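Local atomic coordinates of alpha-n-acetylglucosaminidase family protein (Clostridium perfringens, PDB entry 4A41), a protein that binds galactose through a family 32 carbohydrate-binding module, which probably targets the attached family 89 alpha-N-acetylglucosaminidase to glycans. Residues A[86-91]-A[155-160]; A[64-69]-A[149-154]; A[106-111]-A[134-139]; A[99-104]-A[118-123]. All coordinates share one frame; numbering follows the deposited sequence.

Contact 1 (A[86-91]-A[155-160]). With CA (calcium ion), chain B; GAL (beta-D-galactopyranose), chain C.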
# COMPACT_ATOMS: atom_id res chain seq x y z
N PHE A 86 -6.48 7.67 -3.58
CA PHE A 86 -5.46 6.88 -2.91
C PHE A 86 -4.12 7.23 -3.52
O PHE A 86 -4.02 7.31 -4.74
CB PHE A 86 -5.76 5.39 -3.10
CG PHE A 86 -4.72 4.47 -2.46
CD1 PHE A 86 -4.87 4.04 -1.14
CD2 PHE A 86 -3.64 3.99 -3.22
CE1 PHE A 86 -3.97 3.17 -0.57
CE2 PHE A 86 -2.70 3.12 -2.64
CZ PHE A 86 -2.86 2.72 -1.32
N THR A 87 -3.09 7.45 -2.70
CA THR A 87 -1.78 7.72 -3.30
C THR A 87 -0.76 6.71 -2.80
O THR A 87 -0.81 6.29 -1.63
CB THR A 87 -1.28 9.16 -3.03
OG1 THR A 87 -1.12 9.38 -1.61
CG2 THR A 87 -2.27 10.20 -3.64
N TYR A 88 0.12 6.32 -3.73
CA TYR A 88 1.20 5.39 -3.46
C TYR A 88 2.50 6.12 -3.73
O TYR A 88 2.75 6.52 -4.88
CB TYR A 88 1.05 4.16 -4.38
CG TYR A 88 2.29 3.31 -4.54
CD1 TYR A 88 2.80 2.58 -3.48
CD2 TYR A 88 2.96 3.26 -5.77
CE1 TYR A 88 3.95 1.78 -3.64
CE2 TYR A 88 4.12 2.48 -5.92
CZ TYR A 88 4.61 1.75 -4.84
OH TYR A 88 5.73 0.95 -4.96
N LEU A 89 3.32 6.30 -2.68
CA LEU A 89 4.66 6.88 -2.83
C LEU A 89 5.69 5.76 -2.74
O LEU A 89 5.81 5.09 -1.70
CB LEU A 89 4.93 7.95 -1.76
CG LEU A 89 6.32 8.61 -1.86
CD1 LEU A 89 6.38 9.49 -3.12
CD2 LEU A 89 6.62 9.43 -0.60
N PRO A 90 6.41 5.50 -3.85
CA PRO A 90 7.46 4.50 -3.83
C PRO A 90 8.63 4.92 -2.95
O PRO A 90 8.78 6.11 -2.61
CB PRO A 90 7.98 4.49 -5.28
CG PRO A 90 6.80 5.00 -6.10
CD PRO A 90 6.17 6.03 -5.20
N ARG A 91 9.44 3.92 -2.61
CA ARG A 91 10.74 4.17 -1.98
C ARG A 91 11.56 5.18 -2.82
O ARG A 91 11.34 5.32 -4.04
CB ARG A 91 11.48 2.85 -1.84
CG ARG A 91 12.01 2.29 -3.17
CD ARG A 91 12.59 0.90 -3.02
NE ARG A 91 13.69 0.87 -2.05
CZ ARG A 91 14.19 -0.26 -1.53
NH1 ARG A 91 13.75 -1.45 -1.92
NH2 ARG A 91 15.20 -0.19 -0.65
N ALA A 155 6.74 3.45 0.33
CA ALA A 155 7.24 4.39 1.34
C ALA A 155 6.10 4.99 2.13
O ALA A 155 6.15 5.01 3.35
CB ALA A 155 8.09 5.49 0.70
N GLU A 156 5.07 5.47 1.42
CA GLU A 156 3.92 6.11 2.08
C GLU A 156 2.67 5.84 1.29
O GLU A 156 2.64 6.04 0.08
CB GLU A 156 4.11 7.64 2.22
CG GLU A 156 5.14 8.07 3.24
CD GLU A 156 4.70 7.71 4.64
OE1 GLU A 156 3.62 8.16 5.07
OE2 GLU A 156 5.43 7.01 5.37
N LEU A 157 1.61 5.49 2.01
CA LEU A 157 0.27 5.33 1.44
C LEU A 157 -0.66 6.30 2.11
O LEU A 157 -0.67 6.42 3.33
CB LEU A 157 -0.23 3.89 1.72
CG LEU A 157 0.66 2.79 1.14
CD1 LEU A 157 0.10 1.40 1.55
CD2 LEU A 157 0.80 2.89 -0.40
N ASN A 158 -1.50 6.95 1.29
CA ASN A 158 -2.52 7.88 1.82
C ASN A 158 -3.89 7.61 1.21
O ASN A 158 -4.01 7.21 0.05
CB ASN A 158 -2.08 9.34 1.69
CG ASN A 158 -1.03 9.71 2.72
OD1 ASN A 158 -1.37 10.00 3.87
ND2 ASN A 158 0.24 9.68 2.33
N VAL A 159 -4.92 7.86 2.01
CA VAL A 159 -6.33 7.54 1.63
C VAL A 159 -7.09 8.84 1.86
O VAL A 159 -6.99 9.46 2.93
CB VAL A 159 -6.94 6.40 2.48
CG1 VAL A 159 -8.34 6.06 1.98
CG2 VAL A 159 -6.06 5.14 2.41
N PHE A 160 -7.84 9.28 0.85
CA PHE A 160 -8.51 10.59 0.90
C PHE A 160 -10.01 10.47 0.95
O PHE A 160 -10.61 9.69 0.22
CB PHE A 160 -8.13 11.43 -0.32
CG PHE A 160 -6.67 11.77 -0.39
CD1 PHE A 160 -5.71 10.78 -0.66
CD2 PHE A 160 -6.24 13.07 -0.18
CE1 PHE A 160 -4.35 11.08 -0.70
CE2 PHE A 160 -4.88 13.39 -0.24
CZ PHE A 160 -3.93 12.40 -0.51
CA CA B . 7.24 5.47 5.51
C1 GAL C . 18.28 -4.68 -1.44
C2 GAL C . 17.35 -3.51 -1.19
C3 GAL C . 16.27 -3.98 -0.20
C4 GAL C . 15.59 -5.24 -0.73
C5 GAL C . 16.65 -6.31 -1.01
C6 GAL C . 16.03 -7.59 -1.56
O1 GAL C . 19.21 -4.27 -2.41
O2 GAL C . 18.05 -2.37 -0.70
O3 GAL C . 15.37 -2.90 -0.00
O4 GAL C . 14.88 -4.91 -1.95
O5 GAL C . 17.53 -5.76 -1.97
O6 GAL C . 17.01 -8.63 -1.67
O HOH W 1 1.26 8.60 -0.36

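Contact 2 (A[64-69]-A[149-154]). With GAL (beta-D-galactopyranose), chain C.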
# COMPACT_ATOMS: atom_id res chain seq x y z
N ASN A 64 14.63 -13.20 1.48
CA ASN A 64 15.54 -14.20 2.07
C ASN A 64 14.84 -15.32 2.89
O ASN A 64 15.00 -15.41 4.11
CB ASN A 64 16.69 -13.50 2.84
CG ASN A 64 17.60 -12.65 1.91
OD1 ASN A 64 17.71 -12.91 0.70
ND2 ASN A 64 18.25 -11.63 2.48
N PRO A 65 14.03 -16.17 2.20
CA PRO A 65 13.76 -16.13 0.78
C PRO A 65 12.50 -15.31 0.50
O PRO A 65 11.73 -15.00 1.43
CB PRO A 65 13.52 -17.60 0.42
CG PRO A 65 12.87 -18.14 1.64
CD PRO A 65 13.40 -17.36 2.82
N VAL A 66 12.33 -14.96 -0.76
CA VAL A 66 11.17 -14.21 -1.20
C VAL A 66 9.87 -14.97 -0.92
O VAL A 66 9.78 -16.20 -1.09
CB VAL A 66 11.29 -13.89 -2.71
CG1 VAL A 66 10.01 -13.26 -3.26
CG2 VAL A 66 12.47 -12.97 -2.94
N GLU A 67 8.88 -14.22 -0.46
CA GLU A 67 7.49 -14.65 -0.52
C GLU A 67 6.93 -14.00 -1.77
O GLU A 67 6.79 -12.77 -1.83
CB GLU A 67 6.77 -14.22 0.74
CG GLU A 67 7.37 -14.96 1.93
CD GLU A 67 6.67 -14.68 3.24
OE1 GLU A 67 6.07 -13.61 3.40
OE2 GLU A 67 6.77 -15.53 4.16
N GLU A 68 6.61 -14.85 -2.76
CA GLU A 68 6.31 -14.39 -4.13
C GLU A 68 5.03 -13.58 -4.22
O GLU A 68 4.08 -13.81 -3.46
CB GLU A 68 6.23 -15.60 -5.07
CG GLU A 68 7.61 -16.26 -5.29
N LEU A 69 5.00 -12.63 -5.15
CA LEU A 69 3.79 -11.87 -5.48
C LEU A 69 2.77 -12.82 -6.09
O LEU A 69 3.14 -13.84 -6.68
CB LEU A 69 4.12 -10.73 -6.43
CG LEU A 69 5.11 -9.68 -5.86
CD1 LEU A 69 5.30 -8.61 -6.91
CD2 LEU A 69 4.60 -9.08 -4.52
N GLY A 149 11.86 -6.47 -9.39
CA GLY A 149 12.57 -7.55 -8.72
C GLY A 149 11.69 -8.67 -8.23
O GLY A 149 12.17 -9.65 -7.65
N GLY A 150 10.38 -8.53 -8.42
CA GLY A 150 9.42 -9.48 -7.86
C GLY A 150 9.13 -9.27 -6.38
O GLY A 150 8.54 -10.14 -5.74
N PHE A 151 9.54 -8.12 -5.85
CA PHE A 151 9.22 -7.67 -4.50
C PHE A 151 8.09 -6.63 -4.62
O PHE A 151 7.79 -6.16 -5.70
CB PHE A 151 10.43 -6.98 -3.89
CG PHE A 151 11.72 -7.75 -4.03
CD1 PHE A 151 11.98 -8.85 -3.23
CD2 PHE A 151 12.71 -7.33 -4.93
CE1 PHE A 151 13.19 -9.57 -3.37
CE2 PHE A 151 13.92 -8.04 -5.07
CZ PHE A 151 14.15 -9.15 -4.29
N ALA A 152 7.49 -6.29 -3.48
CA ALA A 152 6.64 -5.10 -3.42
C ALA A 152 7.07 -4.25 -2.26
O ALA A 152 7.39 -4.76 -1.17
CB ALA A 152 5.18 -5.48 -3.29
N SER A 153 7.07 -2.94 -2.47
CA SER A 153 7.41 -2.01 -1.39
C SER A 153 6.62 -0.72 -1.51
O SER A 153 6.06 -0.43 -2.57
CB SER A 153 8.93 -1.73 -1.34
OG SER A 153 9.38 -1.14 -2.55
N ALA A 154 6.55 0.04 -0.41
CA ALA A 154 5.82 1.32 -0.40
C ALA A 154 6.37 2.22 0.69
O ALA A 154 6.45 1.78 1.85
CB ALA A 154 4.30 1.09 -0.18
C1 GAL C . 18.28 -4.68 -1.44
C2 GAL C . 17.35 -3.51 -1.19
C3 GAL C . 16.27 -3.98 -0.20
C4 GAL C . 15.59 -5.24 -0.73
C5 GAL C . 16.65 -6.31 -1.01
C6 GAL C . 16.03 -7.59 -1.56
O1 GAL C . 19.21 -4.27 -2.41
O2 GAL C . 18.05 -2.37 -0.70
O3 GAL C . 15.37 -2.90 -0.00
O4 GAL C . 14.88 -4.91 -1.95
O5 GAL C . 17.53 -5.76 -1.97
O6 GAL C . 17.01 -8.63 -1.67
O HOH W 2 7.70 -10.49 -3.08
O HOH W 3 7.43 -12.52 -6.64

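Contact 3 (A[106-111]-A[134-139])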
# COMPACT_ATOMS: atom_id res chain seq x y z
N VAL A 106 -11.46 -2.55 -1.44
CA VAL A 106 -11.96 -1.98 -0.18
C VAL A 106 -12.82 -3.02 0.55
O VAL A 106 -13.31 -3.99 -0.06
CB VAL A 106 -12.79 -0.68 -0.39
CG1 VAL A 106 -11.96 0.39 -1.06
CG2 VAL A 106 -14.01 -0.98 -1.22
N SER A 107 -13.00 -2.82 1.85
CA SER A 107 -13.87 -3.68 2.66
C SER A 107 -14.59 -2.79 3.65
O SER A 107 -14.07 -1.74 4.02
CB SER A 107 -13.06 -4.74 3.43
OG SER A 107 -13.91 -5.56 4.23
N GLU A 108 -15.77 -3.22 4.07
CA GLU A 108 -16.48 -2.59 5.18
C GLU A 108 -16.56 -3.52 6.39
O GLU A 108 -17.23 -3.20 7.38
CB GLU A 108 -17.87 -2.14 4.71
CG GLU A 108 -17.80 -1.00 3.75
CD GLU A 108 -19.14 -0.69 3.17
OE1 GLU A 108 -19.91 0.03 3.84
OE2 GLU A 108 -19.41 -1.18 2.04
N ASP A 109 -15.90 -4.67 6.32
CA ASP A 109 -15.89 -5.57 7.48
C ASP A 109 -14.52 -6.11 7.86
O ASP A 109 -14.37 -6.78 8.88
CB ASP A 109 -16.95 -6.69 7.35
CG ASP A 109 -16.67 -7.64 6.20
OD1 ASP A 109 -15.55 -7.64 5.61
OD2 ASP A 109 -17.59 -8.43 5.87
N GLY A 110 -13.50 -5.82 7.05
CA GLY A 110 -12.15 -6.30 7.34
C GLY A 110 -11.84 -7.67 6.78
O GLY A 110 -10.68 -8.09 6.80
N ASN A 111 -12.87 -8.35 6.27
CA ASN A 111 -12.72 -9.73 5.77
C ASN A 111 -13.05 -9.88 4.29
O ASN A 111 -12.29 -10.48 3.52
CB ASN A 111 -13.61 -10.69 6.59
CG ASN A 111 -13.17 -10.79 8.05
OD1 ASN A 111 -11.97 -10.84 8.35
ND2 ASN A 111 -14.15 -10.82 8.96
N SER A 134 -16.66 7.61 -5.48
CA SER A 134 -16.79 7.62 -4.03
C SER A 134 -17.34 6.28 -3.53
O SER A 134 -18.33 5.75 -4.07
CB SER A 134 -17.71 8.75 -3.60
OG SER A 134 -17.86 8.76 -2.18
N THR A 135 -16.70 5.71 -2.51
CA THR A 135 -17.20 4.43 -1.99
C THR A 135 -16.91 4.33 -0.50
O THR A 135 -15.94 4.91 -0.03
CB THR A 135 -16.61 3.25 -2.82
OG1 THR A 135 -17.45 2.09 -2.73
CG2 THR A 135 -15.18 2.92 -2.40
N LYS A 136 -17.76 3.60 0.21
CA LYS A 136 -17.66 3.48 1.66
C LYS A 136 -16.67 2.38 2.04
O LYS A 136 -16.77 1.26 1.53
CB LYS A 136 -19.05 3.20 2.27
CG LYS A 136 -19.14 3.53 3.73
CD LYS A 136 -20.54 3.92 4.18
CE LYS A 136 -20.44 4.85 5.39
NZ LYS A 136 -19.54 6.04 5.14
N ALA A 137 -15.73 2.67 2.93
CA ALA A 137 -14.72 1.67 3.30
C ALA A 137 -14.28 1.85 4.73
O ALA A 137 -14.08 2.98 5.17
CB ALA A 137 -13.47 1.80 2.37
N THR A 138 -14.08 0.73 5.43
CA THR A 138 -13.32 0.72 6.69
C THR A 138 -11.88 0.27 6.50
O THR A 138 -11.04 0.49 7.39
CB THR A 138 -13.96 -0.22 7.74
OG1 THR A 138 -14.14 -1.54 7.20
CG2 THR A 138 -15.32 0.34 8.18
N HIS A 139 -11.60 -0.34 5.35
CA HIS A 139 -10.28 -0.91 5.05
C HIS A 139 -10.01 -0.70 3.58
O HIS A 139 -10.92 -0.82 2.75
CB HIS A 139 -10.22 -2.43 5.27
CG HIS A 139 -10.45 -2.87 6.68
ND1 HIS A 139 -11.66 -2.76 7.32
CD2 HIS A 139 -9.60 -3.45 7.57
CE1 HIS A 139 -11.56 -3.23 8.55
NE2 HIS A 139 -10.31 -3.64 8.74
O HOH W 4 -14.79 -2.98 9.57

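Contact 4 (A[99-104]-A[118-123])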
# COMPACT_ATOMS: atom_id res chain seq x y z
N ILE A 99 5.90 -0.88 -7.30
CA ILE A 99 4.79 -1.68 -7.77
C ILE A 99 4.40 -1.25 -9.18
O ILE A 99 4.18 -0.06 -9.42
CB ILE A 99 3.59 -1.58 -6.79
CG1 ILE A 99 3.97 -2.15 -5.44
CG2 ILE A 99 2.34 -2.26 -7.39
CD1 ILE A 99 2.98 -1.81 -4.30
N THR A 100 4.32 -2.21 -10.10
CA THR A 100 4.07 -1.85 -11.50
C THR A 100 2.77 -2.42 -12.05
O THR A 100 2.31 -2.01 -13.11
CB THR A 100 5.23 -2.28 -12.40
OG1 THR A 100 5.45 -3.67 -12.20
CG2 THR A 100 6.50 -1.46 -12.05
N LYS A 101 2.17 -3.36 -11.32
CA LYS A 101 0.83 -3.82 -11.68
C LYS A 101 0.07 -4.03 -10.36
O LYS A 101 0.54 -4.73 -9.46
CB LYS A 101 0.88 -5.13 -12.48
CG LYS A 101 -0.48 -5.53 -13.05
CD LYS A 101 -0.42 -6.86 -13.80
CE LYS A 101 -1.70 -6.98 -14.62
NZ LYS A 101 -1.78 -8.19 -15.50
N TYR A 102 -1.09 -3.39 -10.25
CA TYR A 102 -1.78 -3.30 -8.94
C TYR A 102 -3.28 -3.54 -9.09
O TYR A 102 -3.85 -3.42 -10.19
CB TYR A 102 -1.59 -1.89 -8.32
CG TYR A 102 -2.29 -0.84 -9.15
CD1 TYR A 102 -3.65 -0.52 -8.96
CD2 TYR A 102 -1.60 -0.20 -10.17
CE1 TYR A 102 -4.28 0.43 -9.81
CE2 TYR A 102 -2.22 0.73 -10.99
CZ TYR A 102 -3.54 1.05 -10.81
OH TYR A 102 -4.09 2.00 -11.66
N GLU A 103 -3.90 -3.85 -7.95
CA GLU A 103 -5.35 -3.69 -7.75
C GLU A 103 -5.52 -2.94 -6.45
O GLU A 103 -4.69 -3.09 -5.52
CB GLU A 103 -6.05 -5.04 -7.69
CG GLU A 103 -5.81 -5.86 -8.92
CD GLU A 103 -6.66 -7.10 -9.02
OE1 GLU A 103 -7.43 -7.44 -8.07
OE2 GLU A 103 -6.53 -7.78 -10.06
N LEU A 104 -6.58 -2.15 -6.36
CA LEU A 104 -7.00 -1.53 -5.11
C LEU A 104 -8.36 -2.10 -4.75
O LEU A 104 -9.27 -2.11 -5.59
CB LEU A 104 -7.06 -0.01 -5.25
CG LEU A 104 -7.16 0.70 -3.90
CD1 LEU A 104 -5.84 0.73 -3.13
CD2 LEU A 104 -7.68 2.10 -4.09
N GLU A 118 -7.70 -0.97 -10.83
CA GLU A 118 -6.63 -1.86 -11.29
C GLU A 118 -5.92 -1.20 -12.46
O GLU A 118 -6.50 -0.40 -13.19
CB GLU A 118 -7.18 -3.24 -11.69
CG GLU A 118 -8.07 -3.20 -12.93
CD GLU A 118 -8.81 -4.49 -13.15
OE1 GLU A 118 -8.22 -5.58 -13.01
OE2 GLU A 118 -10.01 -4.42 -13.48
N GLY A 119 -4.66 -1.54 -12.63
CA GLY A 119 -3.88 -0.99 -13.72
C GLY A 119 -2.39 -1.20 -13.58
O GLY A 119 -1.90 -2.04 -12.79
N ASN A 120 -1.68 -0.49 -14.44
CA ASN A 120 -0.22 -0.51 -14.46
C ASN A 120 0.34 0.83 -14.02
O ASN A 120 -0.24 1.89 -14.30
CB ASN A 120 0.30 -0.79 -15.88
CG ASN A 120 -0.26 -2.07 -16.48
OD1 ASN A 120 -0.63 -2.09 -17.66
ND2 ASN A 120 -0.32 -3.12 -15.70
N TRP A 121 1.51 0.79 -13.38
CA TRP A 121 2.24 1.99 -12.98
C TRP A 121 3.65 1.86 -13.50
O TRP A 121 4.19 0.74 -13.54
CB TRP A 121 2.32 2.06 -11.45
CG TRP A 121 1.08 2.58 -10.76
CD1 TRP A 121 0.16 3.48 -11.26
CD2 TRP A 121 0.65 2.25 -9.43
NE1 TRP A 121 -0.81 3.72 -10.30
CE2 TRP A 121 -0.53 2.98 -9.18
CE3 TRP A 121 1.16 1.42 -8.42
CZ2 TRP A 121 -1.22 2.90 -7.96
CZ3 TRP A 121 0.47 1.33 -7.21
CH2 TRP A 121 -0.71 2.06 -6.99
N ASP A 122 4.27 2.99 -13.86
CA ASP A 122 5.69 2.95 -14.24
C ASP A 122 6.56 2.67 -13.02
O ASP A 122 6.10 2.82 -11.87
CB ASP A 122 6.12 4.20 -15.03
CG ASP A 122 6.27 5.47 -14.18
OD1 ASP A 122 6.87 5.46 -13.08
OD2 ASP A 122 5.86 6.54 -14.68
N ASP A 123 7.79 2.23 -13.25
CA ASP A 123 8.66 1.87 -12.13
C ASP A 123 9.49 3.02 -11.56
O ASP A 123 10.39 2.79 -10.74
CB ASP A 123 9.53 0.67 -12.49
CG ASP A 123 10.58 0.99 -13.54
OD1 ASP A 123 10.84 2.18 -13.84
OD2 ASP A 123 11.17 0.02 -14.06
O HOH W 5 5.56 2.47 -9.23
O HOH W 6 -2.78 3.06 -13.82
O HOH W 7 -6.68 2.93 -12.28
O HOH W 8 -5.91 -6.65 -12.36

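Contact 1 (A[86-91]-A[155-160])
Leu-157 sends CD2 into the angle between two aromatic rings of the facing strand, 3.8 Å from CZ of Phe-86 and, on the other side, level with the ring edge of Tyr-88 at CD1. A chi1 of 179° sets the Phe-86 ring beside its own carbonyl carbon and brings it to the partner strand, where CG2 of Val-159 meets its edge. This side is the tight one: Phe-86, Tyr-88, Leu-157 and Val-159 point inward onto strands 71-77 and 139-144 of the second sheet. The strands run antiparallel, the axes of 86-89 and 156-160 approaching to 4.8 Å, as neighbours in one sheet of the beta sandwich of the F5/8 type C (discoidin-like) fold. Thr-87 and Asn-158 exchange two backbone hydrogen bonds, as do Leu-89 and Glu-156. The pairing ends in a classic beta bulge, where Leu-89 O takes both Ala-155 N at 2.8 Å and Glu-156 N at 3.2 Å. The bulge leaves Ala-155 O and Glu-156 OE2 together on the calcium ion, with bonds of 2.5 and 2.4 Å; Phe-49, Asp-52, Lys-54 and Thr-57 complete the site, and Gln-27 holds Glu-156 OE1. The outer face is looser and wetter. There a water joins Thr-87 OG1, Glu-156 O and Asn-158 ND2, and CG2 of Thr-87 rests 3.7 Å from CE1 of Phe-160. Beyond the strand, the guanidinium of Arg-91 meets galactose edge-on, NH1 and NH2 both donating to O3.

Contact 2 (A[64-69]-A[149-154])
Val-66 and Phe-151 meet at about a right angle, CG2 of the valine touching the ring at CE1 from 3.5 Å, a line of approach oblique to the ring plane. The other methyl of Val-66, CG1, lies anti to the backbone N (chi1 172°) and is turned toward Gly-150 O. Phe-151 starts off away from segment 64-69, but chi1 of -49° swings the ring back to Val-66. The ring also borders the sugar: galactose C6 sits 3.7 Å from CZ, and O4 lies over one face. Phe-151 is thus an apolar wall of the galactose pocket, in the loops at one end of the beta sandwich, as usual for family 32 carbohydrate-binding modules; Glu-44, His-60, Arg-91 and Asn-96 supply polar contacts to the same sugar. Leu-69 straddles the backbone farther along. Its CG packs 3.5 Å from Gly-150 O, CD1 leans on Phe-151 O, and CD2 reaches the methyl group of Ala-152 at 3.8 Å. Gly-150 has a positive phi, with backbone angles that by themselves call for glycine, and its carbonyl is directed at segment 64-69. No direct hydrogen bond joins the two segments; two waters do the work. One donates to Glu-67 O and to Gly-150 O, and the other accepts from Leu-69 N and donates to Gly-150 O, each reaching the glycine oxygen at 2.8 Å.

Contact 3 (A[106-111]-A[134-139])
Backbone hydrogen bonds centre on Ser-107, whose N donates to His-139 O at 3.0 Å and whose O receives two N-H groups in return. Thr-138 N comes to Ser-107 O in the carbonyl plane at 2.8 Å; His-139 N, at 3.1 Å, is tilted from that plane. Two residues facing one make a classic beta bulge, placed where the chain turns from strand 128-137 of one sheet into strand 139-144 of the other. Side-chain bonds within each segment shape its own turn. In 107-111, Ser-107 OG accepts from Asp-109 N and Gly-110 N, an ST motif, and also bonds to Asn-112 O, while Asp-109 OD1 accepts from Asn-111 N in an Asx turn and from Asn-112 N. In 138-139, Thr-138 OG1 shares a hydrogen bond with His-139 ND1 at the imidazole edge. The ring contact is a CH-pi interaction: Gly-110 CA sits over the centre of the His-139 ring, 3.5 Å from its centroid. Apolar packing is modest, Val-106 CB meeting Ala-137 CB at 3.8 Å. The extended chain of Glu-108 crosses Lys-136 at about a right angle, its CG 3.3 Å from Lys-136 O, while OE2 forms a salt bridge with Arg-114, which also donates to that carbonyl. The chemistry is therefore mostly polar; the backbone angles of Gly-110 already suit glycine, and lacking a side chain it lets CA lie directly on the ring.

Contact 4 (A[99-104]-A[118-123])
Ile-99 lies beside Trp-121 with the two side chains pointing the same way, CG2 4.0 Å from CE3, while its carbonyl O sits at the indole edge and is joined through a water to Asp-122 O. Thr-100 O then accepts from Trp-121 N at 2.9 Å, the N-H arriving from above the carbonyl plane. The methyl group CG2 of the same threonine runs alongside Asp-123 CB. At Lys-101 the chain turns a corner, and the aliphatic CG of this residue passes 3.6 Å from Asn-120 ND2. Tyr-102 carries the centre of the contact. Its chi1 of 66° puts CG between the backbone N and the carbonyl carbon, which lays the ring across the opposite strand. One face takes the six-membered ring of Trp-121 in a face-to-face stack, centroids 4.0 Å apart and planes at 23°; the opposite face rests on Gly-119 N, 3.3 Å above the ring plane. Gly-119, with no side chain, leaves the tyrosine ring flat against its backbone, and Tyr-102 OH binds two waters at the ring edge. Backbone hydrogen bonds run from Tyr-102 N to Gly-119 O at 3.0 Å and from Gly-119 N to Tyr-102 O at 3.2 Å. Glu-103 and Glu-118 run side by side, carboxylate planes 77° apart; the like charges probably repel, eased by a water between Glu-103 OE2 and Glu-118 OE1, while His-105 binds Glu-103 OE1. The pairing is that of an antiparallel beta hairpin, strands 102-107 and 113-120, at the edge of the five-stranded sheet of the sandwich.

How the contacts relate
Contact 1 is the core of the set, pairing neighbouring strands of the four-stranded sheet, whereas contacts 2 and 4 lie at the surface and contact 3 is partly buried. Strand 153-160 serves both contacts 1 and 2, which also share the galactose: one supplies a guanidinium, the other an aromatic ring. Strand 102-107 is common to contacts 3 and 4, one at each end of it. Tyr-88 ties three contacts together, its OH meeting Ser-153 O of contact 2 and Ile-99 N of contact 4 while its ring packs on Trp-121. Backbone pairing with aliphatic and aromatic packing marks contact 1, an aromatic stack on paired strands contact 4, a beta bulge with ST and Asx turns contact 3, and water bridges with loop packing contact 2.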